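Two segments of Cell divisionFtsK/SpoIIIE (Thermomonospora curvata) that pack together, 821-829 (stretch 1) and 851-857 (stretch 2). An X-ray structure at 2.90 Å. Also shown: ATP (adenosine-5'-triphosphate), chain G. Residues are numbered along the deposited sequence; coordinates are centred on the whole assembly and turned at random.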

# COMPACT_ATOMS: atom_id res chain seq x y z
N LEU A 821 7.62 2.94 10.69
CA LEU A 821 6.84 2.10 9.78
C LEU A 821 7.50 0.73 9.63
O LEU A 821 8.39 0.55 8.80
CB LEU A 821 6.70 2.78 8.42
CG LEU A 821 6.04 4.16 8.45
CD1 LEU A 821 6.10 4.83 7.09
CD2 LEU A 821 4.60 4.05 8.93
N GLY A 822 7.06 -0.22 10.45
CA GLY A 822 7.62 -1.55 10.46
C GLY A 822 7.43 -2.29 9.15
O GLY A 822 8.38 -2.83 8.58
N THR A 823 6.19 -2.33 8.68
CA THR A 823 5.88 -2.98 7.41
C THR A 823 5.89 -1.97 6.27
O THR A 823 4.95 -1.18 6.13
CB THR A 823 4.51 -3.69 7.45
OG1 THR A 823 4.52 -4.70 8.46
CG2 THR A 823 4.22 -4.34 6.11
N LYS A 824 6.95 -1.99 5.47
CA LYS A 824 7.05 -1.08 4.34
C LYS A 824 6.69 -1.79 3.04
O LYS A 824 7.25 -2.83 2.71
CB LYS A 824 8.46 -0.49 4.25
CG LYS A 824 8.87 0.33 5.46
CD LYS A 824 10.04 1.23 5.15
CE LYS A 824 10.58 1.89 6.41
NZ LYS A 824 11.14 0.88 7.35
N LEU A 825 5.74 -1.21 2.32
CA LEU A 825 5.32 -1.75 1.03
C LEU A 825 5.78 -0.84 -0.09
O LEU A 825 5.14 0.16 -0.39
CB LEU A 825 3.80 -1.93 1.01
CG LEU A 825 3.26 -2.82 2.13
CD1 LEU A 825 1.74 -2.89 2.09
CD2 LEU A 825 3.87 -4.21 2.05
N GLU A 826 6.91 -1.20 -0.70
CA GLU A 826 7.53 -0.35 -1.72
C GLU A 826 7.13 -0.76 -3.13
O GLU A 826 7.16 -1.94 -3.48
CB GLU A 826 9.05 -0.40 -1.57
CG GLU A 826 9.80 0.40 -2.62
CD GLU A 826 11.30 0.36 -2.41
OE1 GLU A 826 11.74 0.41 -1.24
OE2 GLU A 826 12.04 0.28 -3.41
N LEU A 827 6.75 0.23 -3.93
CA LEU A 827 6.39 0.01 -5.32
C LEU A 827 7.48 0.57 -6.23
O LEU A 827 8.64 0.67 -5.84
CB LEU A 827 5.04 0.65 -5.64
CG LEU A 827 3.76 -0.17 -5.42
CD1 LEU A 827 3.72 -0.79 -4.04
CD2 LEU A 827 2.54 0.71 -5.64
N ARG A 828 7.10 0.92 -7.46
CA ARG A 828 8.04 1.55 -8.38
C ARG A 828 8.23 3.02 -8.02
O ARG A 828 7.27 3.78 -7.95
CB ARG A 828 7.56 1.41 -9.83
CG ARG A 828 8.37 2.23 -10.83
CD ARG A 828 9.82 1.77 -10.88
NE ARG A 828 10.61 2.59 -11.79
CZ ARG A 828 11.92 2.44 -11.98
NH1 ARG A 828 12.58 1.49 -11.33
NH2 ARG A 828 12.57 3.23 -12.82
N LEU A 829 9.48 3.41 -7.79
CA LEU A 829 9.77 4.78 -7.40
C LEU A 829 10.24 5.61 -8.59
O LEU A 829 10.66 5.06 -9.61
CB LEU A 829 10.84 4.82 -6.30
CG LEU A 829 10.69 3.98 -5.03
CD1 LEU A 829 11.22 2.57 -5.24
CD2 LEU A 829 11.40 4.66 -3.87
N GLY A 851 1.05 -1.60 -9.80
CA GLY A 851 0.82 -2.72 -8.90
C GLY A 851 2.09 -3.48 -8.59
O GLY A 851 2.15 -4.22 -7.61
N ARG A 852 3.10 -3.31 -9.43
CA ARG A 852 4.38 -3.98 -9.22
C ARG A 852 5.14 -3.34 -8.07
O ARG A 852 5.06 -2.13 -7.85
CB ARG A 852 5.22 -3.94 -10.50
CG ARG A 852 4.69 -4.84 -11.61
CD ARG A 852 4.82 -6.30 -11.22
NE ARG A 852 6.20 -6.67 -10.95
CZ ARG A 852 7.05 -7.10 -11.87
NH1 ARG A 852 6.66 -7.22 -13.13
NH2 ARG A 852 8.30 -7.42 -11.54
N GLY A 853 5.87 -4.16 -7.33
CA GLY A 853 6.62 -3.67 -6.18
C GLY A 853 7.79 -4.55 -5.80
O GLY A 853 8.22 -5.41 -6.58
N LEU A 854 8.30 -4.34 -4.59
CA LEU A 854 9.46 -5.07 -4.10
C LEU A 854 9.24 -5.52 -2.65
O LEU A 854 9.18 -4.70 -1.74
CB LEU A 854 10.71 -4.19 -4.20
CG LEU A 854 12.08 -4.88 -4.25
CD1 LEU A 854 12.14 -5.85 -5.41
CD2 LEU A 854 13.18 -3.85 -4.35
N THR A 855 9.11 -6.83 -2.45
CA THR A 855 8.85 -7.42 -1.14
C THR A 855 10.06 -7.23 -0.22
O THR A 855 11.19 -7.20 -0.68
CB THR A 855 8.49 -8.92 -1.28
OG1 THR A 855 7.07 -9.06 -1.42
CG2 THR A 855 8.95 -9.75 -0.09
N ARG A 856 9.80 -7.07 1.08
CA ARG A 856 10.85 -6.85 2.09
C ARG A 856 12.06 -7.78 1.96
O ARG A 856 13.18 -7.39 2.28
CB ARG A 856 10.25 -6.99 3.50
CG ARG A 856 10.58 -8.30 4.21
CD ARG A 856 10.12 -8.30 5.65
NE ARG A 856 10.79 -7.28 6.44
CZ ARG A 856 10.65 -7.13 7.75
NH1 ARG A 856 9.87 -7.95 8.44
NH2 ARG A 856 11.31 -6.16 8.39
N ASP A 857 11.84 -9.00 1.48
CA ASP A 857 12.92 -9.96 1.31
C ASP A 857 13.71 -9.67 0.04
O ASP A 857 14.81 -10.20 -0.15
CB ASP A 857 12.38 -11.39 1.28
CG ASP A 857 11.26 -11.62 2.27
OD1 ASP A 857 11.47 -11.37 3.48
OD2 ASP A 857 10.17 -12.05 1.85
PG ATP G . -1.62 9.05 -7.86
O1G ATP G . -0.13 9.09 -7.59
O2G ATP G . -2.47 9.16 -6.62
O3G ATP G . -2.07 9.94 -8.99
PB ATP G . -1.50 6.30 -7.47
O1B ATP G . -2.28 6.39 -6.18
O2B ATP G . 0.01 6.20 -7.43
O3B ATP G . -1.88 7.56 -8.39
PA ATP G . -3.51 4.44 -7.99
O1A ATP G . -3.42 3.49 -6.83
O2A ATP G . -4.46 5.61 -7.90
O3A ATP G . -2.04 5.03 -8.29
O5' ATP G . -3.84 3.59 -9.32
C5' ATP G . -3.77 4.19 -10.61
C4' ATP G . -4.26 3.20 -11.65
O4' ATP G . -3.40 2.06 -11.68
C3' ATP G . -5.66 2.70 -11.33
O3' ATP G . -6.59 3.18 -12.29
C2' ATP G . -5.59 1.19 -11.40
O2' ATP G . -6.50 0.70 -12.38
C1' ATP G . -4.16 0.85 -11.79
N9 ATP G . -3.61 -0.16 -10.85
C8 ATP G . -3.10 0.09 -9.63
N7 ATP G . -2.68 -1.05 -9.03
C5 ATP G . -2.93 -2.06 -9.87
C6 ATP G . -2.73 -3.53 -9.86
N6 ATP G . -2.18 -4.15 -8.79
N1 ATP G . -3.12 -4.23 -10.94
C2 ATP G . -3.68 -3.62 -12.01
N3 ATP G . -3.88 -2.30 -12.09
C4 ATP G . -3.54 -1.48 -11.07

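The two stretches meet through their backbones, and one hydrogen bond across them meets both distance and angle criteria: Leu854 N donates to Glu826 O at 2.9 Å, with an N-H...acceptor angle of 158°. Nothing comparable extends the pairing. The segments 823-827 and 852-854 run in broadly opposed directions, 129° apart, and their axes approach to 4.6 Å, so the contact is concentrated near Glu826 and Leu827 instead of continuing along both strands.

Carbon-to-oxygen contacts supplement this bond. Leu827 CA lies 3.6 Å from Arg852 O, with an angle of 122° at the hydrogen, a CA-H...O contact; Leu827 CG is 3.4 Å from the same oxygen, Arg852 O. Glu826 O, besides accepting the hydrogen bond, sits 3.3 Å from Gly853 CA.

Close backbone packing depends on Gly853. Its CA is 3.8 Å from Leu827 CA, and an ideal CB on Gly853 would fall 2.6 Å from Glu826 O, a clash, and 3.5 Å from Leu827 CD1, which is tight. Glycine leaves that space free. Gly851 has a different constraint: its phi/psi of 106/-19 would jam a CB against the preceding carbonyl oxygen, and the same CB would lie 2.1 Å from ATP N6.

Side chains contribute mainly by packing. Glu826 and Leu854 project to the same face, and Glu826 OE2 comes 4.4 Å from Leu854 CD2. Glu826 is extended, with chi1 and chi2 both t; although it is buried, its carboxylate oxygens are hydrogen-bonded elsewhere in the structure. Leu854, in the t, p rotamer, offers a nonpolar surface suited to its buried position. Leu827 points away overall, yet still has 43 Å² covered by the other stretch. Altogether the contact buries 283 Å², summed over both sides.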